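Local coordinates for protein histidine--tRNA ligase (Thermus thermophilus, PDB 1H4V) that catalyses the ATP-dependent attachment of L-histidine to tRNA(His), working as a homodimeric class II aminoacyl-tRNA synthetase, at residues K29-A34 with V127-L132; P101-M106 with D140-V145; C150-E153 with R158-V161; R234-E239 with Y264-F269; G290-E293 with R299-G302. All blocks are in the same frame, centred on the assembly; numbering follows the deposited sequence.

The class II catalytic domain is a largely antiparallel sheet backed by helices, and all five contacts lie within it. Contacts 1 and 2, whose centres are about 5 Å apart, share the neighbouring strands 102-111 and 123-132, and both touch the second subunit. Helix 137-153 supplies contacts 2 and 3, centred about 16 Å apart. Contact 4, about 15 Å from contact 2 between centres, is tied to it where Asp-140 OD1 meets Thr-267 OG1 at 2.5 Å. Contact 5 borders contact 1 through Leu-132 and Val-300. The enzyme is ligand-free here; contact 4 includes the end of one histidine-specific signature and contact 5 follows the other, both probably near the histidine site as in relatives.

Contact 1. Residues K29-A34 with V127-L132; sequences KVLEAA and VNYEAL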
# COMPACT_ATOMS: atom_id res chain seq x y z
N LYS A 29 10.97 9.86 -0.21
CA LYS A 29 11.66 11.12 -0.49
C LYS A 29 13.17 10.93 -0.67
O LYS A 29 13.75 11.41 -1.64
CB LYS A 29 11.41 12.15 0.62
CG LYS A 29 12.17 13.47 0.43
CD LYS A 29 11.92 14.46 1.56
CE LYS A 29 12.58 14.02 2.87
NZ LYS A 29 12.48 15.05 3.96
N VAL A 30 13.81 10.24 0.26
CA VAL A 30 15.26 10.05 0.15
C VAL A 30 15.66 9.10 -0.98
O VAL A 30 16.61 9.37 -1.70
CB VAL A 30 15.89 9.55 1.50
CG1 VAL A 30 15.26 10.28 2.67
CG2 VAL A 30 15.73 8.07 1.63
N LEU A 31 14.93 8.01 -1.14
CA LEU A 31 15.26 7.05 -2.19
C LEU A 31 14.99 7.57 -3.60
O LEU A 31 15.75 7.28 -4.52
CB LEU A 31 14.51 5.73 -1.95
CG LEU A 31 15.22 4.63 -1.14
CD1 LEU A 31 16.25 5.20 -0.21
CD2 LEU A 31 14.18 3.81 -0.36
N GLU A 32 13.93 8.35 -3.78
CA GLU A 32 13.65 8.86 -5.12
C GLU A 32 14.53 10.06 -5.48
O GLU A 32 14.68 10.40 -6.65
CB GLU A 32 12.15 9.17 -5.30
CG GLU A 32 11.29 7.89 -5.20
CD GLU A 32 9.85 8.04 -5.65
OE1 GLU A 32 9.26 9.13 -5.46
OE2 GLU A 32 9.30 7.06 -6.20
N ALA A 33 15.14 10.67 -4.46
CA ALA A 33 16.04 11.79 -4.70
C ALA A 33 17.36 11.21 -5.18
O ALA A 33 18.16 11.90 -5.82
CB ALA A 33 16.27 12.58 -3.42
N ALA A 34 17.60 9.94 -4.88
CA ALA A 34 18.83 9.28 -5.31
C ALA A 34 18.61 8.49 -6.59
O ALA A 34 19.43 7.66 -6.97
CB ALA A 34 19.36 8.39 -4.23
N VAL A 127 10.71 -1.62 3.89
CA VAL A 127 11.07 -0.80 2.75
C VAL A 127 12.31 -1.45 2.15
O VAL A 127 13.24 -1.79 2.88
CB VAL A 127 11.40 0.64 3.17
CG1 VAL A 127 12.06 1.38 2.01
CG2 VAL A 127 10.12 1.35 3.62
N ASN A 128 12.31 -1.64 0.84
CA ASN A 128 13.46 -2.24 0.18
C ASN A 128 14.06 -1.29 -0.83
O ASN A 128 13.34 -0.56 -1.50
CB ASN A 128 13.08 -3.54 -0.56
CG ASN A 128 12.97 -4.73 0.37
OD1 ASN A 128 11.95 -4.94 1.02
ND2 ASN A 128 14.03 -5.53 0.42
N TYR A 129 15.38 -1.32 -0.92
CA TYR A 129 16.11 -0.52 -1.88
C TYR A 129 17.09 -1.47 -2.56
O TYR A 129 17.80 -2.22 -1.89
CB TYR A 129 16.91 0.58 -1.20
CG TYR A 129 17.90 1.23 -2.14
CD1 TYR A 129 17.47 2.11 -3.14
CD2 TYR A 129 19.26 0.94 -2.06
CE1 TYR A 129 18.37 2.67 -4.04
CE2 TYR A 129 20.17 1.49 -2.95
CZ TYR A 129 19.72 2.36 -3.94
OH TYR A 129 20.61 2.91 -4.82
N GLU A 130 17.14 -1.42 -3.88
CA GLU A 130 18.02 -2.30 -4.64
C GLU A 130 18.67 -1.57 -5.83
O GLU A 130 18.00 -0.88 -6.61
CB GLU A 130 17.20 -3.49 -5.14
CG GLU A 130 17.60 -4.86 -4.60
CD GLU A 130 17.66 -4.96 -3.08
OE1 GLU A 130 18.74 -5.31 -2.57
OE2 GLU A 130 16.65 -4.71 -2.40
N ALA A 131 19.99 -1.72 -5.95
CA ALA A 131 20.76 -1.13 -7.05
C ALA A 131 21.33 -2.34 -7.79
O ALA A 131 22.25 -2.99 -7.31
CB ALA A 131 21.89 -0.28 -6.50
N LEU A 132 20.77 -2.63 -8.96
CA LEU A 132 21.19 -3.79 -9.75
C LEU A 132 21.93 -3.45 -11.03
O LEU A 132 21.59 -2.48 -11.71
CB LEU A 132 19.97 -4.62 -10.11
CG LEU A 132 19.00 -4.87 -8.96
CD1 LEU A 132 17.64 -5.30 -9.49
CD2 LEU A 132 19.59 -5.92 -8.06
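Leu-31, on the last turn of helix 14-33, points at strand 123-132 and touches two side chains there, Val-127 and Tyr-129. The contact is wholly apolar. At one end, Leu-31 CD2 meets Val-127 CG1 at 4.0 Å, the two aliphatic groups lying flank to flank with their ends directed contrary ways. At the other, Leu-31 CG lies 3.9 Å from Tyr-129 CD1, near the base of the phenol ring, and the two side chains cross at a slant. Val-127 and Tyr-129 are two residues apart and therefore project from the same side of the strand, while Asn-128 between them points away from the helix. The first torsion of Tyr-129 (chi1 168°) swings the ring away from its backbone N and sets it beside the leucine.

No hydrogen bond joins the two segments; the strand's backbone polar groups are used within the sheet. Strand 123-132 is paired with strand 102-111 through Asn-128 and Glu-130 and with strand 302-308 through Val-127 and Tyr-129. On the helix, Glu-32 OE2 bonds Trp-105 NE1.

Further nonpolar contacts extend the layer: the Tyr-129 ring meets Phe-305, and Leu-31 also touches Trp-105 and Cys-150. Elsewhere on the helix, Val-30 packs on Pro-353 of the second subunit and Ala-33 on Leu-355 of that subunit.

A long helix at the dimer interface laid against the antiparallel strand pair of the catalytic sheet is the class II synthetase arrangement, in which motif 1 packs against motif 2.

Contact 2. Residues P101-M106 with D140-V145; sequences PVRLWM and DAEAVV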
# COMPACT_ATOMS: atom_id res chain seq x y z
N PRO A 101 23.62 1.45 -13.22
CA PRO A 101 22.71 0.51 -12.55
C PRO A 101 21.25 0.96 -12.48
O PRO A 101 20.93 2.13 -12.62
CB PRO A 101 23.32 0.38 -11.17
CG PRO A 101 23.80 1.78 -10.91
CD PRO A 101 24.47 2.14 -12.23
N VAL A 102 20.36 -0.00 -12.26
CA VAL A 102 18.95 0.32 -12.12
C VAL A 102 18.68 0.34 -10.63
O VAL A 102 18.93 -0.65 -9.93
CB VAL A 102 18.07 -0.74 -12.79
CG1 VAL A 102 16.61 -0.38 -12.62
CG2 VAL A 102 18.44 -0.85 -14.27
N ARG A 103 18.21 1.47 -10.13
CA ARG A 103 17.92 1.61 -8.72
C ARG A 103 16.42 1.46 -8.50
O ARG A 103 15.61 2.13 -9.13
CB ARG A 103 18.42 2.96 -8.20
CG ARG A 103 19.95 3.12 -8.20
CD ARG A 103 20.35 4.44 -7.54
NE ARG A 103 21.79 4.68 -7.53
CZ ARG A 103 22.51 5.00 -8.61
NH1 ARG A 103 21.93 5.13 -9.80
NH2 ARG A 103 23.80 5.23 -8.48
N LEU A 104 16.05 0.56 -7.60
CA LEU A 104 14.63 0.33 -7.32
C LEU A 104 14.34 0.35 -5.83
O LEU A 104 15.21 0.06 -5.01
CB LEU A 104 14.19 -1.04 -7.87
CG LEU A 104 14.50 -1.40 -9.33
CD1 LEU A 104 14.32 -2.90 -9.51
CD2 LEU A 104 13.61 -0.64 -10.28
N TRP A 105 13.12 0.71 -5.48
CA TRP A 105 12.74 0.69 -4.08
C TRP A 105 11.30 0.24 -4.02
O TRP A 105 10.55 0.35 -5.00
CB TRP A 105 12.93 2.06 -3.41
CG TRP A 105 11.85 3.05 -3.67
CD1 TRP A 105 11.76 3.91 -4.73
CD2 TRP A 105 10.71 3.29 -2.85
NE1 TRP A 105 10.62 4.68 -4.61
CE2 TRP A 105 9.96 4.32 -3.47
CE3 TRP A 105 10.24 2.74 -1.65
CZ2 TRP A 105 8.76 4.82 -2.93
CZ3 TRP A 105 9.05 3.24 -1.11
CH2 TRP A 105 8.32 4.27 -1.75
N MET A 106 10.91 -0.25 -2.86
CA MET A 106 9.57 -0.76 -2.66
C MET A 106 9.24 -0.80 -1.17
O MET A 106 10.12 -0.94 -0.32
CB MET A 106 9.50 -2.17 -3.27
CG MET A 106 8.23 -2.98 -3.00
SD MET A 106 8.27 -4.50 -4.00
CE MET A 106 9.06 -5.69 -2.89
N ASP A 140 27.78 0.39 -3.04
CA ASP A 140 27.70 -0.20 -1.70
C ASP A 140 27.67 0.91 -0.66
O ASP A 140 26.86 0.90 0.26
CB ASP A 140 28.89 -1.12 -1.44
CG ASP A 140 29.06 -2.17 -2.52
OD1 ASP A 140 29.29 -3.35 -2.18
OD2 ASP A 140 28.97 -1.81 -3.71
N ALA A 141 28.55 1.89 -0.82
CA ALA A 141 28.60 3.01 0.11
C ALA A 141 27.29 3.78 0.04
O ALA A 141 26.79 4.28 1.05
CB ALA A 141 29.79 3.92 -0.22
N GLU A 142 26.72 3.89 -1.16
CA GLU A 142 25.46 4.61 -1.34
C GLU A 142 24.32 3.89 -0.64
O GLU A 142 23.49 4.53 0.01
CB GLU A 142 25.16 4.77 -2.83
CG GLU A 142 23.87 5.50 -3.14
CD GLU A 142 23.75 5.88 -4.61
OE1 GLU A 142 23.72 7.09 -4.92
OE2 GLU A 142 23.69 4.96 -5.45
N ALA A 143 24.28 2.56 -0.75
CA ALA A 143 23.24 1.77 -0.10
C ALA A 143 23.28 2.02 1.40
O ALA A 143 22.24 2.23 2.04
CB ALA A 143 23.46 0.28 -0.39
N VAL A 144 24.49 2.00 1.97
CA VAL A 144 24.70 2.24 3.39
C VAL A 144 24.24 3.65 3.79
O VAL A 144 23.45 3.82 4.72
CB VAL A 144 26.19 2.05 3.79
CG1 VAL A 144 26.41 2.49 5.22
CG2 VAL A 144 26.61 0.58 3.63
N VAL A 145 24.75 4.66 3.09
CA VAL A 145 24.37 6.03 3.39
C VAL A 145 22.87 6.27 3.21
O VAL A 145 22.26 6.96 4.02
CB VAL A 145 25.13 7.03 2.50
CG1 VAL A 145 24.75 8.45 2.88
CG2 VAL A 145 26.63 6.83 2.67
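With CG turned away from its own carbonyl carbon (chi1 -67°) and the chain extended from there to NE, Arg-103 reaches Glu-142, whose CG is anti to the backbone N (chi1 -180°) and whose carboxylate stands well out from the helix. The two chains cross at about a right angle, with guanidinium and carboxylate planes 79° apart. The grip is side-on, two nitrogens meeting one oxygen: Arg-103 NE reaches Glu-142 OE2 at 2.8 Å, from above the carboxylate plane, and Arg-103 NH2 reaches the same OE2 at 3.0 Å on its syn lone pair, by the more bent bond. Pro-101 CG lies 3.8 Å above the guanidinium plane of Arg-103, towards its rim.

The salt bridge ties the first strand of class II motif 2 to helix 137-153, which crosses over the sheet, and it does so at the dimer interface. Glu-142 OE1 forms a second salt bridge, to Arg-352 NH1 of the second subunit, so the carboxylate is shared between intrachain and intersubunit arginines. A methionine in place of Arg-103, with no N-H to offer, would probably leave the Glu-142 carboxylate to the second subunit's arginine and freer to turn. Tyr-129 touches both side chains from the neighbouring strand.

Contact 3. Residues C150-E153 with R158-V161; sequences CLKE and RLKV
Lys-152 and Leu-159 are the closest backbone positions, 7.9 Å between their CA atoms, where the last turn of helix 137-153 gives way to a short loop and the chain doubles back into strand 160-165. Arg-158, just ahead of Leu-159, takes a left-handed backbone conformation (phi 61°).

Leu-159 carries the contact. It points at the helix, and one methyl enters between two consecutive residues: Leu-159 CD1 lies 3.6 Å from Leu-151 CB and 3.5 Å from Lys-152 CD. On the leucine of the helix it is thus the root of the side chain that is touched. Lys-152 offers the middle of its aliphatic chain, which runs antiparallel alongside the Leu-159 side chain. Bends at chi2 (74°) and at chi4 turn the lysine back along the loop, where NZ makes a weak hydrogen bond to Leu-156 O; the methylenes cover the apolar residue while the ammonium group stays on a polar partner. No hydrogen bond links the two segments themselves.

Leu-151 and Leu-159 both also touch Val-271 of the neighbouring strand 267-272, and Leu-159 touches Tyr-148 one turn earlier on the helix. Leu-159 therefore fills the angle between helix end and sheet. This is a tight helix-loop-strand connection, by which a helix packed on the class II catalytic sheet returns into that sheet.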
# COMPACT_ATOMS: atom_id res chain seq x y z
N CYS A 150 17.66 7.55 5.52
CA CYS A 150 16.24 7.32 5.74
C CYS A 150 15.95 7.40 7.22
O CYS A 150 15.01 8.07 7.65
CB CYS A 150 15.81 5.93 5.25
SG CYS A 150 15.73 5.67 3.48
N LEU A 151 16.77 6.71 8.01
CA LEU A 151 16.61 6.67 9.46
C LEU A 151 16.90 7.99 10.14
O LEU A 151 16.20 8.38 11.08
CB LEU A 151 17.50 5.57 10.05
CG LEU A 151 17.34 4.17 9.47
CD1 LEU A 151 18.40 3.25 10.07
CD2 LEU A 151 15.94 3.64 9.75
N LYS A 152 17.93 8.69 9.69
CA LYS A 152 18.29 9.97 10.27
C LYS A 152 17.20 10.99 10.00
O LYS A 152 16.85 11.77 10.88
CB LYS A 152 19.61 10.47 9.68
CG LYS A 152 20.57 11.07 10.70
CD LYS A 152 21.22 9.97 11.53
CE LYS A 152 22.12 10.55 12.62
NZ LYS A 152 21.35 11.28 13.67
N GLU A 153 16.64 10.97 8.79
CA GLU A 153 15.58 11.90 8.41
C GLU A 153 14.32 11.68 9.23
O GLU A 153 13.51 12.60 9.39
CB GLU A 153 15.24 11.76 6.93
CG GLU A 153 16.35 12.22 6.00
CD GLU A 153 16.43 13.73 5.84
OE1 GLU A 153 17.50 14.23 5.43
OE2 GLU A 153 15.42 14.42 6.11
N ARG A 158 21.62 8.27 17.59
CA ARG A 158 22.27 7.13 18.23
C ARG A 158 22.13 5.91 17.32
O ARG A 158 21.81 4.81 17.76
CB ARG A 158 21.65 6.87 19.61
CG ARG A 158 22.07 7.92 20.62
CD ARG A 158 21.32 7.85 21.93
NE ARG A 158 21.84 8.85 22.86
CZ ARG A 158 21.25 9.20 24.00
NH1 ARG A 158 20.10 8.63 24.36
NH2 ARG A 158 21.81 10.11 24.78
N LEU A 159 22.37 6.14 16.04
CA LEU A 159 22.30 5.09 15.03
C LEU A 159 23.69 4.51 14.87
O LEU A 159 24.64 5.25 14.60
CB LEU A 159 21.82 5.67 13.69
CG LEU A 159 20.36 6.09 13.63
CD1 LEU A 159 20.05 6.74 12.29
CD2 LEU A 159 19.50 4.86 13.85
N LYS A 160 23.82 3.20 15.05
CA LYS A 160 25.11 2.53 14.92
C LYS A 160 25.22 1.77 13.60
O LYS A 160 24.46 0.83 13.34
CB LYS A 160 25.33 1.55 16.09
CG LYS A 160 25.13 2.12 17.49
CD LYS A 160 26.18 3.16 17.86
CE LYS A 160 25.91 3.73 19.26
NZ LYS A 160 26.84 4.84 19.65
N VAL A 161 26.17 2.17 12.76
CA VAL A 161 26.38 1.51 11.48
C VAL A 161 27.48 0.46 11.58
O VAL A 161 28.61 0.76 11.95
CB VAL A 161 26.78 2.53 10.39
CG1 VAL A 161 27.05 1.82 9.07
CG2 VAL A 161 25.67 3.55 10.23

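Contact 4. Residues R234-E239 with Y264-F269; sequences RAHLKE and YVRTAF
His-236 is the residue of helix 231-246 that makes the contact, its imidazole lying against Arg-266 and beside Thr-267. Its first torsion is near trans (chi1 -169°), which places the ring against the Arg-266 chain. Arg-266 CD sits over one face, 3.8 Å from the ring centroid of His-236 and 18° off the normal, a CH-pi contact. Further along, Arg-266 NH1 comes within 3.1 Å of His-236 CD2, but its salt bridge is with Glu-135, while NE pairs with Asp-168. The ring edge is polar: His-236 NE2 is hydrogen-bonded to Glu-135 O, and His-236 ND1 holds a water at 2.6 Å that donates to Thr-267 OG1 at 3.0 Å. Thr-267 OG1 is also hydrogen-bonded to Asp-140 OD1. A leucine in place of His-236 would probably leave this water and Glu-135 O each short of a partner. Leu-237, next in the helix, packs instead on Leu-163 and Ser-165 of strand 160-165.

Tyr-264 ends the Arg-Gly-Leu-Asp-Tyr-Tyr sequence, the histidine A signature of histidyl-tRNA synthetases; the contact lies at the corner at Arg-266, where the chain passes from that signature into strand 267-272 of the class II sheet.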
# COMPACT_ATOMS: atom_id res chain seq x y z
N ARG A 234 39.19 -7.63 -0.41
CA ARG A 234 39.75 -6.71 0.58
C ARG A 234 39.86 -5.30 0.01
O ARG A 234 39.69 -4.31 0.72
CB ARG A 234 41.13 -7.22 1.03
N ALA A 235 40.12 -5.21 -1.29
CA ALA A 235 40.26 -3.93 -1.97
C ALA A 235 38.90 -3.27 -2.13
O ALA A 235 38.79 -2.04 -2.04
CB ALA A 235 40.92 -4.13 -3.34
N HIS A 236 37.88 -4.09 -2.38
CA HIS A 236 36.52 -3.59 -2.56
C HIS A 236 36.00 -3.03 -1.23
O HIS A 236 35.40 -1.95 -1.19
CB HIS A 236 35.62 -4.73 -3.05
CG HIS A 236 34.27 -4.27 -3.52
ND1 HIS A 236 33.22 -4.04 -2.66
CD2 HIS A 236 33.81 -4.00 -4.76
CE1 HIS A 236 32.16 -3.64 -3.35
NE2 HIS A 236 32.49 -3.61 -4.63
N LEU A 237 36.26 -3.74 -0.15
CA LEU A 237 35.84 -3.30 1.16
C LEU A 237 36.56 -2.01 1.55
O LEU A 237 35.98 -1.13 2.18
CB LEU A 237 36.11 -4.38 2.21
CG LEU A 237 35.79 -4.04 3.67
CD1 LEU A 237 34.34 -3.58 3.82
CD2 LEU A 237 36.07 -5.27 4.54
N LYS A 238 37.83 -1.90 1.17
CA LYS A 238 38.58 -0.69 1.50
C LYS A 238 37.97 0.50 0.76
O LYS A 238 37.88 1.59 1.31
CB LYS A 238 40.06 -0.85 1.15
N GLU A 239 37.56 0.28 -0.48
CA GLU A 239 36.92 1.34 -1.27
C GLU A 239 35.64 1.80 -0.56
O GLU A 239 35.40 3.00 -0.39
CB GLU A 239 36.59 0.84 -2.67
CG GLU A 239 37.79 0.58 -3.56
CD GLU A 239 38.42 1.87 -4.09
OE1 GLU A 239 37.75 2.57 -4.88
OE2 GLU A 239 39.57 2.18 -3.71
N TYR A 264 25.38 -14.40 -1.40
CA TYR A 264 25.81 -13.16 -0.77
C TYR A 264 27.30 -13.01 -0.98
O TYR A 264 28.07 -13.96 -0.76
CB TYR A 264 25.49 -13.16 0.72
CG TYR A 264 24.02 -12.95 1.02
CD1 TYR A 264 23.23 -13.99 1.51
CD2 TYR A 264 23.42 -11.71 0.80
CE1 TYR A 264 21.87 -13.80 1.78
CE2 TYR A 264 22.07 -11.50 1.07
CZ TYR A 264 21.30 -12.55 1.55
OH TYR A 264 19.97 -12.35 1.83
N VAL A 265 27.71 -11.82 -1.40
CA VAL A 265 29.11 -11.56 -1.69
C VAL A 265 29.55 -10.19 -1.17
O VAL A 265 28.74 -9.27 -1.04
CB VAL A 265 29.34 -11.67 -3.23
CG1 VAL A 265 30.00 -10.43 -3.77
CG2 VAL A 265 30.13 -12.92 -3.55
N ARG A 266 30.83 -10.07 -0.86
CA ARG A 266 31.42 -8.83 -0.37
C ARG A 266 30.59 -8.10 0.69
O ARG A 266 30.13 -8.71 1.66
CB ARG A 266 31.73 -7.90 -1.55
CG ARG A 266 32.68 -8.55 -2.54
CD ARG A 266 33.13 -7.67 -3.69
NE ARG A 266 34.01 -8.45 -4.56
CZ ARG A 266 34.67 -7.98 -5.61
NH1 ARG A 266 34.57 -6.71 -5.96
NH2 ARG A 266 35.44 -8.80 -6.30
N THR A 267 30.40 -6.80 0.50
CA THR A 267 29.67 -5.94 1.43
C THR A 267 28.45 -6.48 2.17
O THR A 267 27.56 -7.10 1.59
CB THR A 267 29.23 -4.63 0.75
OG1 THR A 267 30.33 -4.10 0.00
CG2 THR A 267 28.83 -3.60 1.78
N ALA A 268 28.42 -6.23 3.47
CA ALA A 268 27.31 -6.60 4.32
C ALA A 268 27.29 -5.48 5.34
O ALA A 268 28.35 -4.98 5.72
CB ALA A 268 27.56 -7.93 4.99
N PHE A 269 26.11 -5.08 5.79
CA PHE A 269 26.05 -4.00 6.75
C PHE A 269 24.72 -3.98 7.48
O PHE A 269 23.74 -4.55 7.01
CB PHE A 269 26.27 -2.66 6.05
CG PHE A 269 25.21 -2.29 5.08
CD1 PHE A 269 24.09 -1.57 5.49
CD2 PHE A 269 25.30 -2.68 3.74
CE1 PHE A 269 23.08 -1.23 4.58
CE2 PHE A 269 24.31 -2.35 2.83
CZ PHE A 269 23.19 -1.62 3.25
O HOH W 1 33.24 -4.84 -0.18

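Contact 5. Residues G290-E293 with R299-G302; sequences GLSE and RVPG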
# COMPACT_ATOMS: atom_id res chain seq x y z
N GLY A 290 25.09 -13.40 -6.90
CA GLY A 290 24.64 -14.64 -7.52
C GLY A 290 23.15 -15.00 -7.48
O GLY A 290 22.76 -16.09 -7.91
N LEU A 291 22.31 -14.09 -7.00
CA LEU A 291 20.89 -14.35 -6.89
C LEU A 291 20.17 -14.43 -8.24
O LEU A 291 19.26 -15.25 -8.42
CB LEU A 291 20.22 -13.29 -6.00
CG LEU A 291 18.70 -13.34 -5.85
CD1 LEU A 291 18.28 -14.63 -5.17
CD2 LEU A 291 18.24 -12.16 -5.04
N SER A 292 20.56 -13.58 -9.18
CA SER A 292 19.93 -13.58 -10.50
C SER A 292 20.06 -14.93 -11.21
O SER A 292 19.08 -15.47 -11.71
CB SER A 292 20.55 -12.48 -11.36
OG SER A 292 19.94 -12.46 -12.64
N GLU A 293 21.28 -15.46 -11.26
CA GLU A 293 21.52 -16.75 -11.91
C GLU A 293 20.71 -17.84 -11.21
O GLU A 293 20.24 -18.78 -11.84
CB GLU A 293 23.01 -17.07 -11.89
CG GLU A 293 23.79 -16.32 -12.97
CD GLU A 293 25.26 -16.11 -12.63
OE1 GLU A 293 25.56 -15.24 -11.77
OE2 GLU A 293 26.12 -16.81 -13.22
N ARG A 299 24.10 -13.06 -15.19
CA ARG A 299 24.76 -12.51 -14.02
C ARG A 299 24.30 -11.07 -13.84
O ARG A 299 24.36 -10.28 -14.77
CB ARG A 299 26.27 -12.55 -14.20
CG ARG A 299 27.03 -11.71 -13.18
CD ARG A 299 28.50 -11.59 -13.53
NE ARG A 299 29.24 -10.91 -12.48
CZ ARG A 299 29.32 -11.35 -11.22
NH1 ARG A 299 28.69 -12.47 -10.87
NH2 ARG A 299 30.02 -10.68 -10.32
N VAL A 300 23.84 -10.73 -12.64
CA VAL A 300 23.41 -9.37 -12.35
C VAL A 300 23.89 -8.96 -10.96
O VAL A 300 23.33 -9.39 -9.96
CB VAL A 300 21.88 -9.22 -12.38
CG1 VAL A 300 21.50 -7.78 -12.00
CG2 VAL A 300 21.34 -9.56 -13.77
N PRO A 301 24.95 -8.14 -10.89
CA PRO A 301 25.49 -7.69 -9.60
C PRO A 301 24.42 -6.89 -8.87
O PRO A 301 23.65 -6.17 -9.50
CB PRO A 301 26.66 -6.80 -10.02
CG PRO A 301 27.04 -7.31 -11.38
CD PRO A 301 25.70 -7.57 -12.01
N GLY A 302 24.38 -7.01 -7.55
CA GLY A 302 23.37 -6.28 -6.82
C GLY A 302 23.79 -5.92 -5.42
O GLY A 302 24.64 -6.57 -4.82
O HOH W 2 22.33 -11.41 -8.51
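Arg-299, Ser-292 and Glu-293 give up the most surface here, where the short helix 291-294 faces the chain that returns past it. Ser-292 points at this returning segment and lies against Val-300: Ser-292 CB is 3.7 Å from Val-300 CB, and Ser-292 OG is 3.4 Å from Val-300 CG2. A fully trans first torsion (chi1 -179°) also brings the hydroxyl to Pro-298 O, its hydrogen-bond partner just before segment 299-302. One side of the serine is thus packed on a valine while its oxygen is satisfied by the loop.

A water sits between the backbones of the same two residues, accepting from Ser-292 N at 2.9 Å and lying 2.7 Å from Val-300 O, to which it can donate. The amide belongs to the first turn of the helix, where no preceding helical carbonyl is available. Gly-290 occupies the N-cap position, immediately after the Gly-Gly-Arg-Tyr-Asp sequence of the histidine B signature, and the loop at 299-301 feeds strand 302-308, the strand of class II motif 3. Asp-289 OD2 accepts a hydrogen bond from Gly-302 N.

Glu-293 lies over the root of Arg-299, not its tip. Glu-293 OE1 lies 3.6 Å from Arg-299 CA and 3.7 Å from Arg-299 CB. The charged ends stay beyond salt-bridge range, Glu-293 OE1 being 4.3 Å from Arg-299 NH1, with carboxylate and guanidinium planes 82° apart. Arg-299 NH2 has a long, weak ion pair with Asp-289.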